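Local coordinates for protein negative regulator of ofd1 (Schizosaccharomyces pombe, PDB 3QTM) that is required for correct translation termination and directly inhibits ofd1, probably thereby stabilising the sre1 transcription factor domain that switches on hypoxic gene expression, at residues L123-A128 / I163-P168; P187-S192 / A216-S221; E248-L253 / I265-S270; S270-S275 / K299-Q304; D277-I282 / L293-I298. All coordinates share one frame; numbering follows the deposited sequence.

Overall arrangement
The five contacts follow an all-helical chain with tetratricopeptide-type architecture, and none is tied to a known ligand site. Contacts 1 and 2 touch, with centres 11 Å apart: L166 of contact 1 packs on both L188 and L217 of contact 2. Contacts 3, 4 and 5 form a second cluster along helix 262-285. Contact 3 and contact 4 share S270 and lie 9 Å apart between centres; contact 4 and contact 5 join the same two helices, 10 Å apart between centres, with contact 5 nested inside the loop that contact 4 closes. Between the clusters the nearest approach is from contact 2 to contact 5, about 7 Å between nearest atoms, with helix 229-254 packing against both.

Contact 1: L123-A128 / I163-P168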
# COMPACT_ATOMS: atom_id res chain seq x y z
N LEU A 123 11.69 1.45 5.23
CA LEU A 123 10.74 1.17 4.17
C LEU A 123 11.01 -0.21 3.56
O LEU A 123 10.08 -0.98 3.35
CB LEU A 123 10.75 2.27 3.09
CG LEU A 123 9.85 2.10 1.84
CD1 LEU A 123 8.37 2.08 2.19
CD2 LEU A 123 10.12 3.20 0.81
N ALA A 124 12.28 -0.51 3.31
CA ALA A 124 12.68 -1.82 2.77
C ALA A 124 12.28 -2.96 3.71
O ALA A 124 11.83 -4.02 3.27
CB ALA A 124 14.19 -1.87 2.53
N LEU A 125 12.47 -2.73 5.01
CA LEU A 125 12.10 -3.71 6.02
C LEU A 125 10.59 -3.95 6.00
O LEU A 125 10.13 -5.09 5.93
CB LEU A 125 12.51 -3.24 7.41
CG LEU A 125 13.97 -3.42 7.80
CD1 LEU A 125 14.33 -2.47 8.96
CD2 LEU A 125 14.24 -4.89 8.15
N ALA A 126 9.81 -2.87 6.06
CA ALA A 126 8.36 -2.99 6.06
C ALA A 126 7.86 -3.72 4.81
O ALA A 126 7.03 -4.65 4.92
CB ALA A 126 7.71 -1.63 6.18
N ARG A 127 8.36 -3.31 3.64
CA ARG A 127 7.98 -3.93 2.37
C ARG A 127 8.24 -5.43 2.37
O ARG A 127 7.39 -6.22 1.96
CB ARG A 127 8.69 -3.24 1.20
CG ARG A 127 8.19 -1.81 0.98
CD ARG A 127 9.03 -1.02 -0.04
NE ARG A 127 9.48 -1.84 -1.17
CZ ARG A 127 8.70 -2.21 -2.17
NH1 ARG A 127 7.44 -1.84 -2.17
NH2 ARG A 127 9.18 -2.93 -3.17
N ALA A 128 9.41 -5.84 2.86
CA ALA A 128 9.76 -7.25 2.85
C ALA A 128 8.96 -8.07 3.86
O ALA A 128 8.57 -9.19 3.57
CB ALA A 128 11.26 -7.45 3.05
N ILE A 163 4.68 -3.03 11.12
CA ILE A 163 4.17 -1.85 11.81
C ILE A 163 5.26 -1.12 12.58
O ILE A 163 5.28 0.10 12.63
CB ILE A 163 3.02 -2.22 12.76
CG1 ILE A 163 1.83 -2.75 11.96
CG2 ILE A 163 2.59 -1.01 13.63
CD1 ILE A 163 0.78 -3.42 12.81
N GLN A 164 6.17 -1.87 13.18
CA GLN A 164 7.27 -1.28 13.92
C GLN A 164 8.09 -0.33 13.04
O GLN A 164 8.49 0.75 13.47
CB GLN A 164 8.16 -2.38 14.53
CG GLN A 164 9.47 -1.87 15.14
CD GLN A 164 10.42 -3.00 15.55
OE1 GLN A 164 10.08 -4.18 15.49
NE2 GLN A 164 11.62 -2.62 15.94
N TYR A 165 8.32 -0.70 11.78
CA TYR A 165 9.11 0.18 10.93
C TYR A 165 8.29 1.20 10.15
O TYR A 165 8.82 2.24 9.76
CB TYR A 165 10.05 -0.63 10.03
CG TYR A 165 11.05 -1.40 10.87
CD1 TYR A 165 12.13 -0.75 11.48
CD2 TYR A 165 10.88 -2.76 11.10
CE1 TYR A 165 13.02 -1.45 12.26
CE2 TYR A 165 11.77 -3.46 11.89
CZ TYR A 165 12.83 -2.80 12.47
OH TYR A 165 13.71 -3.50 13.24
N LEU A 166 7.00 0.94 9.95
CA LEU A 166 6.15 1.91 9.28
C LEU A 166 5.83 3.11 10.17
O LEU A 166 5.74 4.25 9.71
CB LEU A 166 4.85 1.26 8.81
CG LEU A 166 4.95 0.22 7.68
CD1 LEU A 166 3.64 -0.53 7.53
CD2 LEU A 166 5.35 0.88 6.37
N ARG A 167 5.66 2.85 11.46
CA ARG A 167 5.23 3.90 12.38
C ARG A 167 6.16 5.12 12.35
O ARG A 167 5.70 6.24 12.20
CB ARG A 167 5.07 3.35 13.81
CG ARG A 167 4.64 4.38 14.83
CD ARG A 167 4.65 3.81 16.24
NE ARG A 167 3.85 2.59 16.34
CZ ARG A 167 2.53 2.59 16.40
NH1 ARG A 167 1.86 3.73 16.37
NH2 ARG A 167 1.87 1.44 16.49
N PRO A 168 7.48 4.90 12.46
CA PRO A 168 8.39 6.05 12.34
C PRO A 168 8.24 6.78 11.01
O PRO A 168 8.34 8.01 11.00
CB PRO A 168 9.79 5.41 12.42
CG PRO A 168 9.60 4.11 13.10
CD PRO A 168 8.19 3.65 12.81
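The packing of successive helices in an all-helical superhelix is exemplified where L125 and A126 of helix 119-142 meet Y165 and L166 of helix 151-170, two helices that follow each other in the chain and run in broadly opposite directions here. A126 is the point of nearest approach, its CA lying 5.9 Å from the CA of Y165, and the small methyl side chain of A126 is consistent with so close an approach. Two separate pairs make up the contact. In the first, L166 CD2 comes to 3.5 Å from A126 CB, slightly closer than usual for two carbons. In the second, L125 lies over the phenol of Y165: its CD1 methyl sits 3.6 Å from the ring centroid, 8° off the normal, an almost perpendicular CH-pi contact. The tyrosine CG lies anti to the carbonyl carbon (chi1 -63°), which turns one ring face to L125; the other face meets CG of Q164, and F122 meets the ring edge-to-face. The contact is thus wholly apolar and buried, and no hydrogen bond crosses it. L166 also packs on I213 and L217, joining this pair to helix 213-220. Close packing of consecutive, roughly antiparallel helices of this sort is what builds tetratricopeptide-type folds.

Contact 2: P187-S192 / A216-S221; sequences PLYILS and ALWLKS
W218 and L188 bridge two short helical pieces whose axes stay 12.7 Å apart and run antiparallel at 155°. So wide a gap is filled by long side chains. The indole of W218 reaches across it, and L188 runs counter to it, laying CD1 over one face of the pyrrole part, offset toward the rim and 4.0 Å from the centroid of that ring. The same methyl also touches L217 CB at 4.1 Å, a knob lodged between the indole and the base of its neighbour. Farther out, Y189 lies alongside the benzo end: CE1 of the phenol is 3.7 Å from W218 CZ2. The planes of the two rings are inclined by 30° and the rings displaced, with little overlap. The indole nitrogen is not left without a partner, since W218 NE1 donates to a water 2.9 Å away. That water also binds S192 OG at 3.0 Å, and the serine hydroxyl is held in turn by N242. Around this pair, L188 and L217 both rest on L166 of helix 151-170, W218 leans on A238 and V239 of helix 229-254, and P187 and I190 pack against helix 119-142.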
# COMPACT_ATOMS: atom_id res chain seq x y z
N PRO A 187 2.72 -2.83 -1.09
CA PRO A 187 2.56 -3.84 -0.04
C PRO A 187 1.63 -3.39 1.10
O PRO A 187 1.18 -4.24 1.86
CB PRO A 187 3.98 -4.04 0.49
CG PRO A 187 4.85 -3.68 -0.67
CD PRO A 187 4.14 -2.52 -1.33
N LEU A 188 1.35 -2.09 1.22
CA LEU A 188 0.40 -1.65 2.24
C LEU A 188 -0.97 -2.28 2.00
O LEU A 188 -1.73 -2.45 2.94
CB LEU A 188 0.28 -0.12 2.29
CG LEU A 188 1.50 0.65 2.80
CD1 LEU A 188 1.15 2.10 3.02
CD2 LEU A 188 2.04 0.03 4.09
N TYR A 189 -1.28 -2.62 0.76
CA TYR A 189 -2.54 -3.32 0.47
C TYR A 189 -2.61 -4.63 1.26
O TYR A 189 -3.68 -5.02 1.72
CB TYR A 189 -2.73 -3.63 -1.02
CG TYR A 189 -2.68 -2.44 -1.97
CD1 TYR A 189 -3.45 -1.30 -1.74
CD2 TYR A 189 -1.89 -2.48 -3.12
CE1 TYR A 189 -3.41 -0.21 -2.63
CE2 TYR A 189 -1.84 -1.41 -4.00
CZ TYR A 189 -2.60 -0.28 -3.75
OH TYR A 189 -2.53 0.77 -4.65
N ILE A 190 -1.47 -5.30 1.39
CA ILE A 190 -1.43 -6.56 2.13
C ILE A 190 -1.85 -6.32 3.56
O ILE A 190 -2.62 -7.09 4.13
CB ILE A 190 -0.02 -7.18 2.12
CG1 ILE A 190 0.40 -7.48 0.67
CG2 ILE A 190 0.03 -8.43 3.01
CD1 ILE A 190 1.88 -7.70 0.50
N LEU A 191 -1.34 -5.24 4.14
CA LEU A 191 -1.65 -4.93 5.54
C LEU A 191 -3.13 -4.58 5.70
O LEU A 191 -3.76 -5.02 6.65
CB LEU A 191 -0.76 -3.80 6.06
CG LEU A 191 -0.96 -3.37 7.52
CD1 LEU A 191 -0.76 -4.53 8.48
CD2 LEU A 191 -0.01 -2.22 7.89
N SER A 192 -3.67 -3.79 4.78
CA SER A 192 -5.06 -3.36 4.88
C SER A 192 -5.98 -4.57 4.79
O SER A 192 -6.97 -4.68 5.52
CB SER A 192 -5.41 -2.38 3.75
OG SER A 192 -4.63 -1.20 3.83
N ALA A 216 -1.43 7.98 6.55
CA ALA A 216 -0.41 9.02 6.56
C ALA A 216 0.67 8.73 5.52
O ALA A 216 1.18 9.64 4.88
CB ALA A 216 0.20 9.16 7.96
N LEU A 217 1.00 7.46 5.35
CA LEU A 217 2.04 7.07 4.39
C LEU A 217 1.63 7.33 2.93
O LEU A 217 2.40 7.91 2.16
CB LEU A 217 2.46 5.60 4.60
CG LEU A 217 3.27 5.33 5.89
CD1 LEU A 217 3.57 3.87 6.07
CD2 LEU A 217 4.57 6.14 5.94
N TRP A 218 0.44 6.91 2.56
CA TRP A 218 -0.02 7.15 1.19
C TRP A 218 0.01 8.65 0.92
O TRP A 218 0.51 9.09 -0.11
CB TRP A 218 -1.43 6.60 0.96
CG TRP A 218 -1.48 5.11 0.76
CD1 TRP A 218 -2.00 4.18 1.62
CD2 TRP A 218 -1.00 4.37 -0.38
NE1 TRP A 218 -1.88 2.92 1.09
CE2 TRP A 218 -1.27 3.00 -0.13
CE3 TRP A 218 -0.38 4.73 -1.58
CZ2 TRP A 218 -0.94 2.00 -1.05
CZ3 TRP A 218 -0.05 3.73 -2.49
CH2 TRP A 218 -0.33 2.38 -2.22
N LEU A 219 -0.50 9.43 1.86
CA LEU A 219 -0.54 10.87 1.70
C LEU A 219 0.86 11.44 1.58
O LEU A 219 1.10 12.29 0.73
CB LEU A 219 -1.29 11.54 2.87
CG LEU A 219 -2.80 11.31 2.90
CD1 LEU A 219 -3.42 11.80 4.22
CD2 LEU A 219 -3.46 11.99 1.71
N LYS A 220 1.78 10.98 2.41
CA LYS A 220 3.13 11.52 2.35
C LYS A 220 3.82 11.23 1.00
O LYS A 220 4.66 12.02 0.55
CB LYS A 220 4.00 11.02 3.51
CG LYS A 220 5.36 11.73 3.58
CD LYS A 220 6.18 11.34 4.80
CE LYS A 220 5.32 11.32 6.05
NZ LYS A 220 6.05 11.81 7.25
N SER A 221 3.47 10.12 0.37
CA SER A 221 4.13 9.75 -0.88
C SER A 221 3.84 10.73 -2.02
O SER A 221 4.46 10.66 -3.08
CB SER A 221 3.76 8.32 -1.30
OG SER A 221 2.46 8.27 -1.85
O HOH W 1 -3.41 0.54 1.73

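Contact 3: E248-L253 / I265-S270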
# COMPACT_ATOMS: atom_id res chain seq x y z
N GLU A 248 -17.19 0.63 6.66
CA GLU A 248 -17.87 -0.68 6.67
C GLU A 248 -17.64 -1.44 7.96
O GLU A 248 -18.51 -2.18 8.41
CB GLU A 248 -17.40 -1.55 5.51
CG GLU A 248 -17.85 -1.06 4.17
CD GLU A 248 -17.07 -1.71 3.06
OE1 GLU A 248 -16.49 -2.81 3.30
OE2 GLU A 248 -17.02 -1.13 1.95
N TYR A 249 -16.46 -1.27 8.54
CA TYR A 249 -16.15 -1.90 9.81
C TYR A 249 -17.24 -1.54 10.82
O TYR A 249 -17.77 -2.40 11.52
CB TYR A 249 -14.79 -1.43 10.30
CG TYR A 249 -14.47 -1.78 11.74
CD1 TYR A 249 -14.07 -3.07 12.10
CD2 TYR A 249 -14.52 -0.81 12.73
CE1 TYR A 249 -13.75 -3.38 13.42
CE2 TYR A 249 -14.21 -1.11 14.05
CZ TYR A 249 -13.82 -2.39 14.39
OH TYR A 249 -13.51 -2.65 15.71
N TYR A 250 -17.58 -0.26 10.85
CA TYR A 250 -18.56 0.23 11.80
C TYR A 250 -19.99 -0.14 11.41
O TYR A 250 -20.79 -0.51 12.27
CB TYR A 250 -18.42 1.73 11.96
CG TYR A 250 -17.21 2.11 12.78
CD1 TYR A 250 -17.13 1.77 14.12
CD2 TYR A 250 -16.16 2.82 12.21
CE1 TYR A 250 -16.03 2.13 14.88
CE2 TYR A 250 -15.06 3.18 12.95
CZ TYR A 250 -14.99 2.83 14.29
OH TYR A 250 -13.89 3.20 15.02
N MSE A 251 -20.30 -0.04 10.12
CA MSE A 251 -21.63 -0.37 9.65
C MSE A 251 -21.92 -1.83 9.94
O MSE A 251 -23.04 -2.19 10.29
CB MSE A 251 -21.78 -0.07 8.17
CG MSE A 251 -21.61 1.41 7.84
SE MSE A 251 -21.91 1.86 5.95
CE MSE A 251 -20.41 0.95 5.11
N ASP A 252 -20.91 -2.67 9.79
CA ASP A 252 -21.07 -4.09 10.08
C ASP A 252 -21.35 -4.34 11.55
O ASP A 252 -22.19 -5.17 11.89
CB ASP A 252 -19.84 -4.88 9.63
CG ASP A 252 -19.74 -4.97 8.12
OD1 ASP A 252 -20.52 -4.27 7.43
OD2 ASP A 252 -18.89 -5.75 7.63
N LEU A 253 -20.66 -3.61 12.42
CA LEU A 253 -20.90 -3.71 13.85
C LEU A 253 -22.33 -3.33 14.15
O LEU A 253 -23.02 -3.99 14.91
CB LEU A 253 -19.97 -2.78 14.63
CG LEU A 253 -18.50 -3.21 14.68
CD1 LEU A 253 -17.70 -2.24 15.53
CD2 LEU A 253 -18.40 -4.60 15.23
N ILE A 265 -22.95 4.65 14.65
CA ILE A 265 -23.45 5.47 13.56
C ILE A 265 -22.62 6.74 13.37
O ILE A 265 -22.30 7.12 12.25
CB ILE A 265 -24.93 5.84 13.76
CG1 ILE A 265 -25.80 4.58 13.70
CG2 ILE A 265 -25.36 6.86 12.71
CD1 ILE A 265 -27.29 4.85 13.74
N ASN A 266 -22.27 7.39 14.48
CA ASN A 266 -21.48 8.60 14.40
C ASN A 266 -20.09 8.34 13.82
O ASN A 266 -19.58 9.14 13.05
CB ASN A 266 -21.36 9.26 15.78
CG ASN A 266 -22.69 9.77 16.30
OD1 ASN A 266 -23.71 9.75 15.59
ND2 ASN A 266 -22.70 10.24 17.54
N LYS A 267 -19.49 7.22 14.20
CA LYS A 267 -18.15 6.88 13.72
C LYS A 267 -18.19 6.48 12.25
O LYS A 267 -17.34 6.89 11.47
CB LYS A 267 -17.52 5.79 14.57
CG LYS A 267 -17.08 6.28 15.94
CD LYS A 267 -16.75 5.14 16.88
CE LYS A 267 -16.11 5.66 18.17
NZ LYS A 267 -15.88 4.57 19.16
N ALA A 268 -19.17 5.67 11.87
CA ALA A 268 -19.32 5.25 10.48
C ALA A 268 -19.52 6.47 9.60
O ALA A 268 -18.99 6.53 8.50
CB ALA A 268 -20.49 4.29 10.33
N SER A 269 -20.29 7.44 10.09
CA SER A 269 -20.60 8.64 9.33
C SER A 269 -19.39 9.55 9.14
O SER A 269 -19.25 10.20 8.11
CB SER A 269 -21.74 9.43 9.99
OG SER A 269 -22.92 8.64 10.03
N SER A 270 -18.52 9.61 10.14
CA SER A 270 -17.29 10.37 10.00
C SER A 270 -16.43 9.80 8.88
O SER A 270 -15.84 10.53 8.08
CB SER A 270 -16.49 10.39 11.30
OG SER A 270 -16.58 11.65 11.92
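Y250 and A268 mark the closest point of two antiparallel helices, their CA atoms 5.2 Å apart where the segment axes, inclined at 154°, come within 8.3 Å. The small A268 is consistent with this proximity: its CB is 3.7 Å from Y250 CB and also touches CG of the selenomethionine M251. To one side of the alanine the tyrosine ring and K267 face each other. K267 CB lies over the middle of the ring, 3.8 Å from its centroid and only 4° off the normal. From there the lysine chain runs on fully extended across the ring, bringing CD to 3.7 Å from Y250 CE1. On the opposite face Y249 CD2 also stands above the ring centre, and the ring of F246 meets the phenol nearly parallel to it. The polar ends of both side chains converge on helix 204-209, where E204 accepts a hydrogen bond from Y250 OH and forms a salt bridge with K267, which has a second acidic partner in D263. The contact therefore divides its chemistry: lysine methylenes pack on the ring and the alanine methyl on the methylenes of Y250 and M251, while the shared carboxylate of E204 probably helps fix both polar ends.

Contact 4: S270-S275 / K299-Q304; sequences SWLNNS and KMDLAQ
L272 and L302 face each other at the middle of an antiparallel helix pair in the tetratricopeptide-type superhelix, joining helices 262-285 and 292-305. The segment axes approach to 9.9 Å at 159°. L302 offers its CD2 methyl to the base of L272, 3.6 Å from L272 CB. The branched end of L272, whose CG lies beside the backbone N (chi1 -71°), reaches both partners: L272 CD1 comes to 3.9 Å from L302 CD2 and to 3.8 Å from D301 CB. L272 passes D301 at about a right angle, and both of its methyls bear on the aspartate's methylene. The carboxylate itself takes no part in this contact. Across the other flank N273 likewise meets L302 at about a right angle, its OD1 3.9 Å from L302 CD1. L272 also touches A247 of helix 229-254, and L302 touches Y315 of helix 309-328. One water links N273 and K299: it donates to N273 OD1 at 2.8 Å and accepts from K299 NZ at the same 2.8 Å, while that ammonium also forms a salt bridge with E318.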
# COMPACT_ATOMS: atom_id res chain seq x y z
N SER A 270 -18.52 9.61 10.14
CA SER A 270 -17.29 10.37 10.00
C SER A 270 -16.43 9.80 8.88
O SER A 270 -15.84 10.53 8.08
CB SER A 270 -16.49 10.39 11.30
OG SER A 270 -16.58 11.65 11.92
N TRP A 271 -16.35 8.47 8.84
CA TRP A 271 -15.52 7.84 7.83
C TRP A 271 -16.12 7.99 6.44
O TRP A 271 -15.40 8.20 5.47
CB TRP A 271 -15.24 6.38 8.20
CG TRP A 271 -14.31 6.29 9.35
CD1 TRP A 271 -14.57 5.80 10.59
CD2 TRP A 271 -12.95 6.76 9.38
NE1 TRP A 271 -13.46 5.92 11.40
CE2 TRP A 271 -12.46 6.51 10.68
CE3 TRP A 271 -12.11 7.37 8.44
CZ2 TRP A 271 -11.15 6.83 11.05
CZ3 TRP A 271 -10.82 7.69 8.81
CH2 TRP A 271 -10.35 7.42 10.11
N LEU A 272 -17.44 7.89 6.35
CA LEU A 272 -18.12 8.07 5.07
C LEU A 272 -17.92 9.48 4.55
O LEU A 272 -17.66 9.69 3.36
CB LEU A 272 -19.61 7.73 5.19
CG LEU A 272 -19.89 6.24 5.38
CD1 LEU A 272 -21.37 5.96 5.66
CD2 LEU A 272 -19.41 5.45 4.17
N ASN A 273 -18.00 10.46 5.45
CA ASN A 273 -17.75 11.85 5.06
C ASN A 273 -16.29 12.16 4.71
O ASN A 273 -16.02 12.99 3.85
CB ASN A 273 -18.27 12.81 6.12
CG ASN A 273 -19.74 13.12 5.94
OD1 ASN A 273 -20.19 13.43 4.83
ND2 ASN A 273 -20.51 13.02 7.02
N ASN A 274 -15.35 11.50 5.39
CA ASN A 274 -13.95 11.54 4.99
C ASN A 274 -13.80 11.00 3.56
O ASN A 274 -13.02 11.52 2.76
CB ASN A 274 -13.09 10.70 5.94
CG ASN A 274 -12.87 11.38 7.28
OD1 ASN A 274 -12.84 12.61 7.37
ND2 ASN A 274 -12.69 10.58 8.33
N SER A 275 -14.54 9.94 3.27
CA SER A 275 -14.52 9.32 1.96
C SER A 275 -15.01 10.32 0.92
O SER A 275 -14.43 10.43 -0.17
CB SER A 275 -15.41 8.08 1.95
OG SER A 275 -14.91 7.12 2.86
N LYS A 299 -22.90 8.22 -0.67
CA LYS A 299 -24.08 8.94 -0.21
C LYS A 299 -25.20 7.99 0.20
O LYS A 299 -25.92 8.24 1.16
CB LYS A 299 -24.55 9.91 -1.29
CG LYS A 299 -23.56 11.04 -1.56
CD LYS A 299 -23.45 12.01 -0.38
CE LYS A 299 -22.57 13.22 -0.72
NZ LYS A 299 -22.48 14.21 0.39
N MSE A 300 -25.36 6.89 -0.54
CA MSE A 300 -26.38 5.90 -0.22
C MSE A 300 -26.08 5.17 1.08
O MSE A 300 -26.99 4.82 1.82
CB MSE A 300 -26.53 4.89 -1.36
CG MSE A 300 -27.32 5.42 -2.54
SE MSE A 300 -27.33 4.17 -4.04
CE MSE A 300 -25.84 4.83 -5.09
N ASP A 301 -24.80 4.95 1.37
CA ASP A 301 -24.37 4.44 2.67
C ASP A 301 -24.68 5.43 3.79
O ASP A 301 -25.12 5.05 4.87
CB ASP A 301 -22.87 4.13 2.65
CG ASP A 301 -22.53 2.84 1.90
OD1 ASP A 301 -23.42 1.96 1.79
OD2 ASP A 301 -21.38 2.71 1.43
N LEU A 302 -24.43 6.71 3.54
CA LEU A 302 -24.82 7.75 4.49
C LEU A 302 -26.33 7.74 4.75
O LEU A 302 -26.77 7.80 5.90
CB LEU A 302 -24.37 9.12 3.99
CG LEU A 302 -22.88 9.36 4.24
CD1 LEU A 302 -22.33 10.51 3.40
CD2 LEU A 302 -22.65 9.61 5.73
N ALA A 303 -27.12 7.63 3.69
CA ALA A 303 -28.57 7.66 3.80
C ALA A 303 -29.09 6.47 4.60
O ALA A 303 -30.08 6.58 5.32
CB ALA A 303 -29.20 7.69 2.43
N GLN A 304 -28.42 5.34 4.46
CA GLN A 304 -28.90 4.10 5.05
C GLN A 304 -28.85 4.12 6.58
O GLN A 304 -29.70 3.53 7.26
CB GLN A 304 -28.09 2.92 4.51
CG GLN A 304 -28.37 1.60 5.20
CD GLN A 304 -27.45 0.49 4.71
OE1 GLN A 304 -27.43 0.17 3.52
NE2 GLN A 304 -26.68 -0.10 5.63
O HOH W 2 -22.16 14.51 3.19

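Contact 5: D277-I282 / L293-I298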
# COMPACT_ATOMS: atom_id res chain seq x y z
N ASP A 277 -14.80 13.56 1.08
CA ASP A 277 -13.78 14.59 0.91
C ASP A 277 -12.71 14.10 -0.05
O ASP A 277 -12.31 14.82 -0.97
CB ASP A 277 -13.17 14.95 2.26
CG ASP A 277 -14.19 15.58 3.21
OD1 ASP A 277 -15.19 16.15 2.73
OD2 ASP A 277 -13.98 15.52 4.45
N THR A 278 -12.26 12.87 0.16
CA THR A 278 -11.21 12.28 -0.65
C THR A 278 -11.69 11.97 -2.07
O THR A 278 -10.95 12.18 -3.03
CB THR A 278 -10.61 11.02 0.04
OG1 THR A 278 -9.94 11.41 1.24
CG2 THR A 278 -9.62 10.28 -0.90
N TRP A 279 -12.93 11.51 -2.21
CA TRP A 279 -13.51 11.34 -3.55
C TRP A 279 -13.48 12.66 -4.34
O TRP A 279 -13.18 12.66 -5.53
CB TRP A 279 -14.94 10.79 -3.50
CG TRP A 279 -15.53 10.63 -4.88
CD1 TRP A 279 -15.49 9.51 -5.67
CD2 TRP A 279 -16.21 11.63 -5.64
NE1 TRP A 279 -16.12 9.76 -6.87
CE2 TRP A 279 -16.56 11.05 -6.88
CE3 TRP A 279 -16.56 12.97 -5.40
CZ2 TRP A 279 -17.25 11.76 -7.86
CZ3 TRP A 279 -17.24 13.66 -6.38
CH2 TRP A 279 -17.59 13.06 -7.60
N ASN A 280 -13.77 13.77 -3.66
CA ASN A 280 -13.72 15.08 -4.30
C ASN A 280 -12.32 15.46 -4.78
O ASN A 280 -12.16 16.05 -5.86
CB ASN A 280 -14.29 16.18 -3.38
CG ASN A 280 -15.80 16.31 -3.50
OD1 ASN A 280 -16.53 16.20 -2.51
ND2 ASN A 280 -16.28 16.53 -4.72
N VAL A 281 -11.30 15.12 -4.00
CA VAL A 281 -9.93 15.35 -4.42
C VAL A 281 -9.66 14.53 -5.69
O VAL A 281 -9.08 15.03 -6.65
CB VAL A 281 -8.93 14.95 -3.33
CG1 VAL A 281 -7.51 14.89 -3.90
CG2 VAL A 281 -9.02 15.92 -2.12
N ILE A 282 -10.10 13.28 -5.69
CA ILE A 282 -9.92 12.39 -6.83
C ILE A 282 -10.65 12.93 -8.06
O ILE A 282 -10.10 12.93 -9.17
CB ILE A 282 -10.39 10.96 -6.50
CG1 ILE A 282 -9.44 10.32 -5.48
CG2 ILE A 282 -10.47 10.10 -7.76
CD1 ILE A 282 -10.02 9.09 -4.79
N LEU A 293 -20.69 7.57 -9.82
CA LEU A 293 -21.32 6.40 -9.21
C LEU A 293 -20.69 6.03 -7.87
O LEU A 293 -21.38 5.56 -6.97
CB LEU A 293 -21.29 5.20 -10.15
CG LEU A 293 -21.95 5.42 -11.52
CD1 LEU A 293 -21.87 4.13 -12.36
CD2 LEU A 293 -23.40 5.90 -11.35
N LYS A 294 -19.38 6.23 -7.73
CA LYS A 294 -18.71 6.01 -6.45
C LYS A 294 -19.20 6.99 -5.39
O LYS A 294 -19.40 6.63 -4.23
CB LYS A 294 -17.19 6.11 -6.61
CG LYS A 294 -16.42 5.96 -5.30
CD LYS A 294 -16.86 4.70 -4.56
CE LYS A 294 -15.93 4.37 -3.41
NZ LYS A 294 -14.58 4.04 -3.91
N LEU A 295 -19.39 8.24 -5.80
CA LEU A 295 -19.97 9.25 -4.91
C LEU A 295 -21.37 8.80 -4.49
O LEU A 295 -21.72 8.83 -3.31
CB LEU A 295 -20.02 10.62 -5.60
CG LEU A 295 -20.84 11.71 -4.89
CD1 LEU A 295 -20.37 11.91 -3.44
CD2 LEU A 295 -20.81 13.02 -5.66
N ALA A 296 -22.16 8.39 -5.48
CA ALA A 296 -23.51 7.91 -5.22
C ALA A 296 -23.55 6.80 -4.17
O ALA A 296 -24.39 6.83 -3.26
CB ALA A 296 -24.16 7.44 -6.53
N ASP A 297 -22.65 5.82 -4.27
CA ASP A 297 -22.61 4.71 -3.31
C ASP A 297 -22.30 5.18 -1.90
O ASP A 297 -22.87 4.69 -0.93
CB ASP A 297 -21.57 3.67 -3.73
CG ASP A 297 -21.89 3.03 -5.07
OD1 ASP A 297 -23.07 3.06 -5.49
OD2 ASP A 297 -20.95 2.49 -5.69
N ILE A 298 -21.36 6.12 -1.77
CA ILE A 298 -21.02 6.68 -0.47
C ILE A 298 -22.22 7.42 0.14
O ILE A 298 -22.52 7.27 1.32
CB ILE A 298 -19.82 7.64 -0.59
CG1 ILE A 298 -18.59 6.88 -1.10
CG2 ILE A 298 -19.54 8.32 0.74
CD1 ILE A 298 -17.43 7.78 -1.51
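W279 meets K294, L295 and I298 where two nearly antiparallel helices pack, their segment axes 10.5 Å apart at 174°. Walking along 277-282, T278 turns instead to Q236 and Y243 of helix 229-254. Next comes W279, which makes all the contacts from 277-282 to the other segment. With its CG swung away from the backbone N (chi1 180°), the indole projects across to the other helix and takes L295 over one face: L295 CB lies 3.7 Å from the centroid of the six-membered ring. Farther along the benzo part, L295 CD2 touches W279 CZ3 at 3.7 Å. At the pyrrole end W279 CD1 packs on K294 CG, also at 3.7 Å, whereas the rest of that lysine bends off. I298 adds a looser touch, CD1 to W279 CB at 4.4 Å. Farther on, I282 packs on L233 and R291. Because the indole N-H is bonded to the backbone O of R291, the ring is probably fixed in its rotation; one face receives aliphatic groups of L295, and Y283 also stacks on the ring.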